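Local coordinates for putative lipoprotein (Clostridium perfringens ATCC 13124, PDB 4R7R) that is of unknown function but is a putative lipoprotein of the DUF4883 family that may bind lipid, at residues A[6-9]-A[10-14]; A[28-31]-A[32-35]; A[84-87]-A[88-92]; A[110-113]-A[114-117]. All coordinates share one frame; numbering follows the deposited sequence.

Overall arrangement
Contacts 2 and 3 are turns of one antiparallel sheet; contacts 1 and 4 begin helices that pack on it. Contact 3 is the turn end of the hairpin formed by strands 80-85 and 90-95 in the middle of the sheet, and contact 2 is the turn of an edge hairpin; their centres lie about 15 Å apart. Contact 1 starts helix 9-17 and lies across the chain's centre from contact 2, about 26 Å between centres. Contact 4 leads into helix 116-125 and touches contact 3: Asp89 OD2 and Lys115 NZ form a salt bridge of 2.7 Å, while Ile85 CD1 packs on Leu116 CD1 at 3.6 Å. A glycerol, probably from crystallisation, sits beside Asn8 of contact 1.

Contact 1. Residues A[6-9]-A[10-14]; sequences SLNY and HTKNL
Tyr9 and His10 meet in an offset edge-to-face pair: the Tyr9 edge, with CD1 foremost, lies over one face of the imidazole, the ring centroids 5.1 Å apart and the planes turned by 78°. Tyr9 CG swings trans to the backbone N (chi1 -179°), beside the carbonyl carbon, and this carries the phenol forward along the chain to where Asn13 can also reach it. Asn13 ND2 sits over a face of that ring, 3.6 Å from Tyr9 CE1, with the amide steeply inclined to the ring.

The backbone acceptors of the first helical turn are well supplied. Asn8, the N-cap residue, makes no capping bond with its side chain, but its carbonyl O takes a straight bond from Lys12 N at 3.1 Å (169° at the hydrogen). Tyr9 O has two donors: a weak one from Asn13 N at 3.4 Å, and a water at 2.7 Å that also donates weakly to Asn13 OD1. With the side chain of Asn8 not capping, Asp103 serves the helix start from elsewhere in the fold, OD1 bonding to His10 N and OD2 to Thr11 OG1. His10 NE2 has a weak partner in Arg101 O, and Asn8 ND2 bonds to a glycerol, probably from the crystallisation liquor.

This is the N-terminal turn of helix 9-17. Its inner side rests on the sheet, with His10, Thr11 and Leu14 on Leu93 of strand 90-95, while Asn8 and Thr11 touch Phe58 of the short edge strand 58-59 and Asn13 and Leu14 reach Tyr81 of strand 80-85.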
loop_
_atom_site.group_PDB
_atom_site.type_symbol
_atom_site.label_atom_id
_atom_site.label_comp_id
_atom_site.label_asym_id
_atom_site.label_seq_id
_atom_site.Cartn_x
_atom_site.Cartn_y
_atom_site.Cartn_z
ATOM N N SER A 6 -3.199 17.321 -6.282
ATOM C CA SER A 6 -3.849 16.070 -5.937
ATOM C C SER A 6 -3.163 15.340 -4.784
ATOM O O SER A 6 -1.936 15.283 -4.690
ATOM C CB SER A 6 -3.915 15.162 -7.166
ATOM O OG SER A 6 -2.633 15.012 -7.751
ATOM N N LEU A 7 -3.983 14.786 -3.903
ATOM C CA LEU A 7 -3.482 13.985 -2.803
ATOM C C LEU A 7 -3.362 12.533 -3.234
ATOM O O LEU A 7 -2.736 11.731 -2.550
ATOM C CB LEU A 7 -4.402 14.117 -1.588
ATOM C CG LEU A 7 -4.609 15.574 -1.164
ATOM C CD1 LEU A 7 -5.711 15.678 -0.145
ATOM C CD2 LEU A 7 -3.322 16.123 -0.597
ATOM N N ASN A 8 -3.944 12.206 -4.385
ATOM C CA ASN A 8 -3.956 10.827 -4.858
ATOM C C ASN A 8 -3.109 10.549 -6.098
ATOM O O ASN A 8 -3.327 9.536 -6.772
ATOM C CB ASN A 8 -5.384 10.408 -5.158
ATOM C CG ASN A 8 -5.980 11.195 -6.281
ATOM O OD1 ASN A 8 -5.579 12.332 -6.530
ATOM N ND2 ASN A 8 -6.930 10.597 -6.985
ATOM N N TYR A 9 -2.163 11.441 -6.397
ATOM C CA TYR A 9 -1.344 11.347 -7.599
ATOM C C TYR A 9 -0.797 9.946 -7.875
ATOM O O TYR A 9 -0.993 9.411 -8.970
ATOM C CB TYR A 9 -0.172 12.339 -7.523
ATOM C CG TYR A 9 0.724 12.339 -8.751
ATOM C CD1 TYR A 9 1.904 11.579 -8.790
ATOM C CD2 TYR A 9 0.399 13.109 -9.877
ATOM C CE1 TYR A 9 2.723 11.583 -9.918
ATOM C CE2 TYR A 9 1.224 13.120 -11.013
ATOM C CZ TYR A 9 2.371 12.356 -11.019
ATOM O OH TYR A 9 3.172 12.357 -12.129
ATOM N N HIS A 10 -0.121 9.352 -6.895
ATOM C CA HIS A 10 0.604 8.108 -7.152
ATOM C C HIS A 10 -0.335 6.918 -7.207
ATOM O O HIS A 10 -0.054 5.929 -7.890
ATOM C CB HIS A 10 1.681 7.850 -6.089
ATOM C CG HIS A 10 2.884 8.734 -6.204
ATOM N ND1 HIS A 10 3.583 8.895 -7.382
ATOM C CD2 HIS A 10 3.520 9.488 -5.281
ATOM C CE1 HIS A 10 4.598 9.717 -7.177
ATOM N NE2 HIS A 10 4.580 10.092 -5.910
ATOM N N THR A 11 -1.438 7.000 -6.475
ATOM C CA THR A 11 -2.408 5.901 -6.438
ATOM C C THR A 11 -3.150 5.769 -7.768
ATOM O O THR A 11 -3.397 4.669 -8.248
ATOM C CB THR A 11 -3.430 6.098 -5.305
ATOM O OG1 THR A 11 -2.726 6.273 -4.068
ATOM C CG2 THR A 11 -4.373 4.906 -5.211
ATOM N N LYS A 12 -3.489 6.908 -8.359
ATOM C CA LYS A 12 -4.108 6.939 -9.674
ATOM C C LYS A 12 -3.195 6.288 -10.722
ATOM O O LYS A 12 -3.661 5.539 -11.587
ATOM C CB LYS A 12 -4.451 8.387 -10.041
ATOM C CG LYS A 12 -4.683 8.651 -11.512
ATOM C CD LYS A 12 -5.317 10.018 -11.705
ATOM C CE LYS A 12 -6.551 10.160 -10.822
ATOM N NZ LYS A 12 -7.487 11.214 -11.310
ATOM N N ASN A 13 -1.893 6.546 -10.626
ATOM C CA ASN A 13 -0.944 5.946 -11.552
ATOM C C ASN A 13 -0.797 4.455 -11.333
ATOM O O ASN A 13 -0.722 3.687 -12.289
ATOM C CB ASN A 13 0.414 6.635 -11.445
ATOM C CG ASN A 13 0.419 7.989 -12.125
ATOM O OD1 ASN A 13 -0.444 8.272 -12.963
ATOM N ND2 ASN A 13 1.380 8.835 -11.768
ATOM N N LEU A 14 -0.771 4.042 -10.075
ATOM C CA LEU A 14 -0.668 2.630 -9.773
ATOM C C LEU A 14 -1.929 1.941 -10.262
ATOM O O LEU A 14 -1.871 0.889 -10.907
ATOM C CB LEU A 14 -0.475 2.402 -8.277
ATOM C CG LEU A 14 -0.452 0.926 -7.885
ATOM C CD1 LEU A 14 0.725 0.242 -8.560
ATOM C CD2 LEU A 14 -0.396 0.766 -6.373
HETATM O O HOH W 1 -1.668 10.565 -11.362
#

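Contact 2. Residues A[28-31]-A[32-35]; sequences LDMN and IYSE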
loop_
_atom_site.group_PDB
_atom_site.type_symbol
_atom_site.label_atom_id
_atom_site.label_comp_id
_atom_site.label_asym_id
_atom_site.label_seq_id
_atom_site.Cartn_x
_atom_site.Cartn_y
_atom_site.Cartn_z
ATOM N N LEU A 28 7.636 -7.189 3.455
ATOM C CA LEU A 28 8.778 -7.098 4.355
ATOM C C LEU A 28 8.344 -6.716 5.784
ATOM O O LEU A 28 7.719 -5.672 5.985
ATOM C CB LEU A 28 9.784 -6.076 3.820
ATOM C CG LEU A 28 11.053 -5.906 4.656
ATOM C CD1 LEU A 28 11.868 -7.173 4.578
ATOM C CD2 LEU A 28 11.857 -4.717 4.178
ATOM N N ASP A 29 8.684 -7.559 6.763
ATOM C CA ASP A 29 8.461 -7.258 8.183
ATOM C C ASP A 29 9.529 -6.255 8.657
ATOM O O ASP A 29 10.721 -6.548 8.606
ATOM C CB ASP A 29 8.494 -8.562 9.007
ATOM C CG ASP A 29 8.025 -8.387 10.466
ATOM O OD1 ASP A 29 8.381 -7.376 11.105
ATOM O OD2 ASP A 29 7.313 -9.286 10.990
HETATM N N MSE A 30 9.111 -5.073 9.104
HETATM C CA MSE A 30 10.072 -4.022 9.458
HETATM C C MSE A 30 10.678 -4.180 10.856
HETATM O O MSE A 30 11.523 -3.389 11.262
HETATM C CB MSE A 30 9.421 -2.639 9.341
HETATM C CG MSE A 30 9.173 -2.191 7.909
HETATM SE SE MSE A 30 10.744 -2.428 6.792
HETATM C CE MSE A 30 11.585 -0.696 7.133
ATOM N N ASN A 31 10.261 -5.208 11.583
ATOM C CA ASN A 31 10.793 -5.462 12.915
ATOM C C ASN A 31 11.901 -6.519 12.870
ATOM O O ASN A 31 12.857 -6.463 13.639
ATOM C CB ASN A 31 9.658 -5.887 13.852
ATOM C CG ASN A 31 10.157 -6.364 15.207
ATOM O OD1 ASN A 31 10.618 -7.500 15.344
ATOM N ND2 ASN A 31 10.048 -5.505 16.224
ATOM N N ILE A 32 11.769 -7.459 11.935
ATOM C CA ILE A 32 12.639 -8.630 11.817
ATOM C C ILE A 32 13.416 -8.615 10.496
ATOM O O ILE A 32 14.476 -9.237 10.364
ATOM C CB ILE A 32 11.803 -9.925 11.917
ATOM C CG1 ILE A 32 10.933 -9.891 13.177
ATOM C CG2 ILE A 32 12.688 -11.163 11.896
ATOM C CD1 ILE A 32 10.141 -11.164 13.436
ATOM N N TYR A 33 12.860 -7.892 9.527
ATOM C CA TYR A 33 13.436 -7.733 8.193
ATOM C C TYR A 33 13.466 -9.062 7.451
ATOM O O TYR A 33 14.329 -9.326 6.611
ATOM C CB TYR A 33 14.814 -7.063 8.283
ATOM C CG TYR A 33 14.654 -5.601 8.629
ATOM C CD1 TYR A 33 14.485 -4.641 7.625
ATOM C CD2 TYR A 33 14.596 -5.183 9.960
ATOM C CE1 TYR A 33 14.304 -3.296 7.936
ATOM C CE2 TYR A 33 14.405 -3.843 10.283
ATOM C CZ TYR A 33 14.268 -2.903 9.267
ATOM O OH TYR A 33 14.089 -1.568 9.586
ATOM N N SER A 34 12.467 -9.877 7.762
ATOM C CA SER A 34 12.167 -11.078 7.007
ATOM C C SER A 34 11.174 -10.761 5.887
ATOM O O SER A 34 10.294 -9.905 6.035
ATOM C CB SER A 34 11.609 -12.156 7.934
ATOM O OG SER A 34 10.536 -11.643 8.707
ATOM N N GLU A 35 11.315 -11.474 4.777
ATOM C CA GLU A 35 10.582 -11.193 3.550
ATOM C C GLU A 35 9.701 -12.385 3.129
ATOM O O GLU A 35 10.117 -13.535 3.282
ATOM C CB GLU A 35 11.585 -10.848 2.456
ATOM C CG GLU A 35 11.043 -10.051 1.300
ATOM C CD GLU A 35 12.151 -9.520 0.415
ATOM O OE1 GLU A 35 11.837 -8.852 -0.597
ATOM O OE2 GLU A 35 13.337 -9.766 0.741
#
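The Tyr33 ring folds back over the turn, with Met30 and Leu28 packed against it. Asp29 O lies above one ring face, displaced toward the rim, and Met30 O, which is hydrogen-bonded to Lys67 NZ, approaches Tyr33 CE2 to 3.1 Å. Met30, a selenomethionine, bends at chi2 and chi3 so that its selenium stands 3.8 Å from Tyr33 CE1; seen from the ring centroid it lies 43° off the normal, an oblique Met-aromatic contact. Tyr33 adopts a left-handed helical backbone, and its N donates a 2.7 Å bond to Asp29 O.

Leu28 works from the strand. Its chi1 of -179° extends the side chain away from its own N, so that CD1 reaches across to Ser34 O at 3.5 Å, and CD2 comes to 4.3 Å from Tyr33 CD1. Beside it, Asp29 N gives a bond of 2.9 Å to Ser34 O, and Leu28 pairs with Glu35 as an antiparallel non-hydrogen-bonded pair. Glu35 itself turns to Arg26 in a salt bridge.

Ile32 lies against Asn31, whose OD1 is 3.2 Å from Ile32 CG1. Behind it, Asp29 OD1 accepts Asn31 N at 2.9 Å, which makes an Asx turn.

These bonds close the beta hairpin between strands 24-29 and 35-37 at the edge of the sheet. The chemistry is mixed: one carboxylate oxygen takes the N-H of Asn31 and, weakly, that of Ile32, while the aromatic ring, selenium and leucine give a small apolar patch at the surface, and the bend probably owes its shape chiefly to polar bonds.

Contact 3. Residues A[84-87]-A[88-92]; sequences DIYG and DDLIT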
loop_
_atom_site.group_PDB
_atom_site.type_symbol
_atom_site.label_atom_id
_atom_site.label_comp_id
_atom_site.label_asym_id
_atom_site.label_seq_id
_atom_site.Cartn_x
_atom_site.Cartn_y
_atom_site.Cartn_z
ATOM N N ASP A 84 3.885 1.630 2.384
ATOM C CA ASP A 84 4.352 1.489 3.754
ATOM C C ASP A 84 3.136 1.351 4.674
ATOM O O ASP A 84 2.195 2.139 4.574
ATOM C CB ASP A 84 5.229 2.679 4.164
ATOM C CG ASP A 84 6.575 2.705 3.431
ATOM O OD1 ASP A 84 7.079 1.617 3.061
ATOM O OD2 ASP A 84 7.143 3.811 3.233
ATOM N N ILE A 85 3.140 0.348 5.553
ATOM C CA ILE A 85 2.014 0.142 6.464
ATOM C C ILE A 85 2.310 0.631 7.893
ATOM O O ILE A 85 3.221 0.122 8.558
ATOM C CB ILE A 85 1.620 -1.354 6.514
ATOM C CG1 ILE A 85 1.442 -1.910 5.093
ATOM C CG2 ILE A 85 0.379 -1.555 7.363
ATOM C CD1 ILE A 85 0.461 -1.119 4.272
ATOM N N TYR A 86 1.544 1.613 8.363
ATOM C CA TYR A 86 1.670 2.099 9.744
ATOM C C TYR A 86 0.481 1.695 10.616
ATOM O O TYR A 86 -0.388 0.916 10.198
ATOM C CB TYR A 86 1.811 3.621 9.768
ATOM C CG TYR A 86 3.000 4.103 8.987
ATOM C CD1 TYR A 86 4.227 4.325 9.609
ATOM C CD2 TYR A 86 2.906 4.297 7.621
ATOM C CE1 TYR A 86 5.317 4.748 8.896
ATOM C CE2 TYR A 86 3.987 4.722 6.896
ATOM C CZ TYR A 86 5.193 4.947 7.536
ATOM O OH TYR A 86 6.263 5.366 6.787
ATOM N N GLY A 87 0.443 2.232 11.830
ATOM C CA GLY A 87 -0.665 1.978 12.733
ATOM C C GLY A 87 -1.911 2.745 12.336
ATOM O O GLY A 87 -1.858 3.599 11.454
ATOM N N ASP A 88 -3.035 2.419 12.970
ATOM C CA ASP A 88 -4.287 3.151 12.778
ATOM C C ASP A 88 -4.782 3.205 11.345
ATOM O O ASP A 88 -5.519 4.126 11.000
ATOM C CB ASP A 88 -4.145 4.584 13.287
ATOM C CG ASP A 88 -4.188 4.671 14.789
ATOM O OD1 ASP A 88 -4.140 3.606 15.464
ATOM O OD2 ASP A 88 -4.276 5.816 15.294
ATOM N N ASP A 89 -4.370 2.242 10.523
ATOM C CA ASP A 89 -4.845 2.130 9.146
ATOM C C ASP A 89 -4.312 3.251 8.255
ATOM O O ASP A 89 -4.854 3.528 7.181
ATOM C CB ASP A 89 -6.379 2.093 9.104
ATOM C CG ASP A 89 -6.930 0.767 9.571
ATOM O OD1 ASP A 89 -6.240 -0.251 9.336
ATOM O OD2 ASP A 89 -8.034 0.732 10.174
ATOM N N LEU A 90 -3.235 3.880 8.706
ATOM C CA LEU A 90 -2.486 4.832 7.888
ATOM C C LEU A 90 -1.487 4.100 6.987
ATOM O O LEU A 90 -0.770 3.207 7.437
ATOM C CB LEU A 90 -1.755 5.836 8.795
ATOM C CG LEU A 90 -0.743 6.841 8.213
ATOM C CD1 LEU A 90 -1.413 7.864 7.275
ATOM C CD2 LEU A 90 0.045 7.548 9.323
ATOM N N ILE A 91 -1.437 4.472 5.713
ATOM C CA ILE A 91 -0.450 3.914 4.795
ATOM C C ILE A 91 0.117 5.033 3.920
ATOM O O ILE A 91 -0.472 6.111 3.829
ATOM C CB ILE A 91 -1.047 2.815 3.883
ATOM C CG1 ILE A 91 -1.945 3.436 2.820
ATOM C CG2 ILE A 91 -1.834 1.769 4.674
ATOM C CD1 ILE A 91 -2.315 2.471 1.730
ATOM N N THR A 92 1.273 4.788 3.304
ATOM C CA THR A 92 1.798 5.682 2.281
ATOM C C THR A 92 2.061 4.849 1.037
ATOM O O THR A 92 2.236 3.630 1.124
ATOM C CB THR A 92 3.099 6.407 2.693
ATOM O OG1 THR A 92 4.152 5.453 2.899
ATOM C CG2 THR A 92 2.886 7.259 3.947
HETATM O O HOH W 2 6.715 6.015 4.174
#
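Backbone bonds pair Asp84 with Thr92 twice over: Asp84 N to Thr92 O at 2.9 Å and Thr92 N to Asp84 O at 3.1 Å. Further along, Tyr86 N donates to Leu90 O at 3.0 Å. Leu90 N returns to Gly87 O at 3.1 Å and closes a tight turn whose two middle residues, Asp88 and Asp89, both have left-handed backbone angles. It is a type I' turn, and it ends the hairpin of strands 80-85 and 90-95 at the centre of the sheet.

Apolar contacts fall on separate sides. Ile85 and Ile91 lie alongside each other, pointing the same way, Ile85 CD1 3.7 Å from Ile91 CG2, on the face that receives Leu116 of helix 116-125. Thr92 CG2 approaches Tyr86 CE2 at 4.0 Å, and Tyr86 CB meets Leu90 CB at 4.3 Å.

Among the polar groups, Leu90 O sits in the plane of the Tyr86 ring, at its edge. A water lies between Tyr86 OH and Thr92 OG1; its approach to Asp84 OD2 is too short to be trusted in detail. Asp84 OD1 forms a salt bridge with Lys71, its strongest partner, and OD2 also bonds to Tyr94 OH. At the turn, Asp89 OD2 pairs with Lys115.

Contact 4. Residues A[110-113]-A[114-117]; sequences IPNS and FKLE
A single 3-10 turn ahead of helix 116-125 brings Pro111 against Phe114 and Asn112 against Lys115. Two successive bonds, each spanning three residues, shape it: Phe114 N to Pro111 O at 3.0 Å and Lys115 N to Asn112 O at 3.2 Å.

The apolar part is carried by Phe114. Its ring slants past the proline, CE2 lying 3.8 Å from Pro111 CG, while Ile110 CD1 meets Phe114 CB at 3.7 Å and comes close to its carbonyl. Ile110 goes on to Leu49 and Phe114 to Asp48 and Ser52, all on helix 45-52.

Lys115 bends at chi2 (-74°) and again at chi4 (82°), which folds its chain back over the turn; CD passes 4.0 Å from Ile110 CG1 on the way. NZ ends in a salt bridge with Asp89 at the tip of the central hairpin and donates to a water at 3.0 Å, which in turn donates to Asn112 OD1. A second water bridges Ser113 O and Lys115 O, the latter at 2.7 Å.

Lys115 is the N-cap residue, and the whole is a surface 3-10 turn running into the N-cap of the C-terminal alpha helix, which packs on the sheet.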
loop_
_atom_site.group_PDB
_atom_site.type_symbol
_atom_site.label_atom_id
_atom_site.label_comp_id
_atom_site.label_asym_id
_atom_site.label_seq_id
_atom_site.Cartn_x
_atom_site.Cartn_y
_atom_site.Cartn_z
ATOM N N ILE A 110 -12.676 1.766 4.772
ATOM C CA ILE A 110 -12.721 0.778 3.694
ATOM C C ILE A 110 -13.150 -0.578 4.236
ATOM O O ILE A 110 -13.059 -0.817 5.437
ATOM C CB ILE A 110 -11.368 0.641 2.968
ATOM C CG1 ILE A 110 -10.370 -0.079 3.848
ATOM C CG2 ILE A 110 -10.862 2.008 2.471
ATOM C CD1 ILE A 110 -9.398 -0.852 3.053
ATOM N N PRO A 111 -13.642 -1.466 3.359
ATOM C CA PRO A 111 -14.115 -2.762 3.871
ATOM C C PRO A 111 -13.035 -3.527 4.658
ATOM O O PRO A 111 -11.839 -3.466 4.308
ATOM C CB PRO A 111 -14.513 -3.515 2.600
ATOM C CG PRO A 111 -14.858 -2.414 1.603
ATOM C CD PRO A 111 -13.914 -1.293 1.916
ATOM N N ASN A 112 -13.462 -4.230 5.713
ATOM C CA ASN A 112 -12.538 -4.906 6.619
ATOM C C ASN A 112 -11.587 -5.868 5.907
ATOM O O ASN A 112 -10.418 -5.995 6.290
ATOM C CB ASN A 112 -13.313 -5.666 7.705
ATOM C CG ASN A 112 -14.061 -4.736 8.648
ATOM O OD1 ASN A 112 -13.519 -3.721 9.099
ATOM N ND2 ASN A 112 -15.314 -5.071 8.945
ATOM N N SER A 113 -12.090 -6.547 4.883
ATOM C CA SER A 113 -11.292 -7.504 4.123
ATOM C C SER A 113 -10.017 -6.906 3.525
ATOM O O SER A 113 -8.997 -7.590 3.434
ATOM C CB SER A 113 -12.132 -8.107 2.998
ATOM O OG SER A 113 -13.003 -9.069 3.525
ATOM N N PHE A 114 -10.085 -5.637 3.129
ATOM C CA PHE A 114 -8.973 -4.983 2.452
ATOM C C PHE A 114 -8.094 -4.133 3.382
ATOM O O PHE A 114 -7.255 -3.382 2.903
ATOM C CB PHE A 114 -9.497 -4.108 1.301
ATOM C CG PHE A 114 -10.604 -4.750 0.495
ATOM C CD1 PHE A 114 -10.589 -6.117 0.220
ATOM C CD2 PHE A 114 -11.679 -3.989 0.036
ATOM C CE1 PHE A 114 -11.631 -6.711 -0.511
ATOM C CE2 PHE A 114 -12.718 -4.575 -0.689
ATOM C CZ PHE A 114 -12.693 -5.937 -0.965
ATOM N N LYS A 115 -8.271 -4.226 4.698
ATOM C CA LYS A 115 -7.345 -3.533 5.612
ATOM C C LYS A 115 -5.948 -4.164 5.498
ATOM O O LYS A 115 -5.818 -5.384 5.535
ATOM C CB LYS A 115 -7.824 -3.603 7.067
ATOM C CG LYS A 115 -9.170 -2.960 7.349
ATOM C CD LYS A 115 -9.092 -1.439 7.350
ATOM C CE LYS A 115 -10.283 -0.838 8.101
ATOM N NZ LYS A 115 -10.119 -0.810 9.591
ATOM N N LEU A 116 -4.906 -3.348 5.381
ATOM C CA LEU A 116 -3.581 -3.867 5.054
ATOM C C LEU A 116 -2.759 -4.390 6.235
ATOM O O LEU A 116 -2.041 -5.382 6.079
ATOM C CB LEU A 116 -2.777 -2.802 4.313
ATOM C CG LEU A 116 -3.296 -2.588 2.889
ATOM C CD1 LEU A 116 -2.364 -1.668 2.084
ATOM C CD2 LEU A 116 -3.524 -3.924 2.182
ATOM N N GLU A 117 -2.826 -3.742 7.396
ATOM C CA GLU A 117 -2.101 -4.266 8.563
ATOM C C GLU A 117 -2.564 -5.703 8.955
ATOM O O GLU A 117 -1.715 -6.575 9.187
ATOM C CB GLU A 117 -2.212 -3.319 9.773
ATOM C CG GLU A 117 -1.408 -3.825 10.993
ATOM C CD GLU A 117 -1.563 -2.977 12.269
ATOM O OE1 GLU A 117 -2.218 -1.902 12.242
ATOM O OE2 GLU A 117 -1.013 -3.402 13.317
HETATM O O HOH W 3 -11.138 -3.502 10.304
HETATM O O HOH W 4 -7.288 -7.561 6.053
#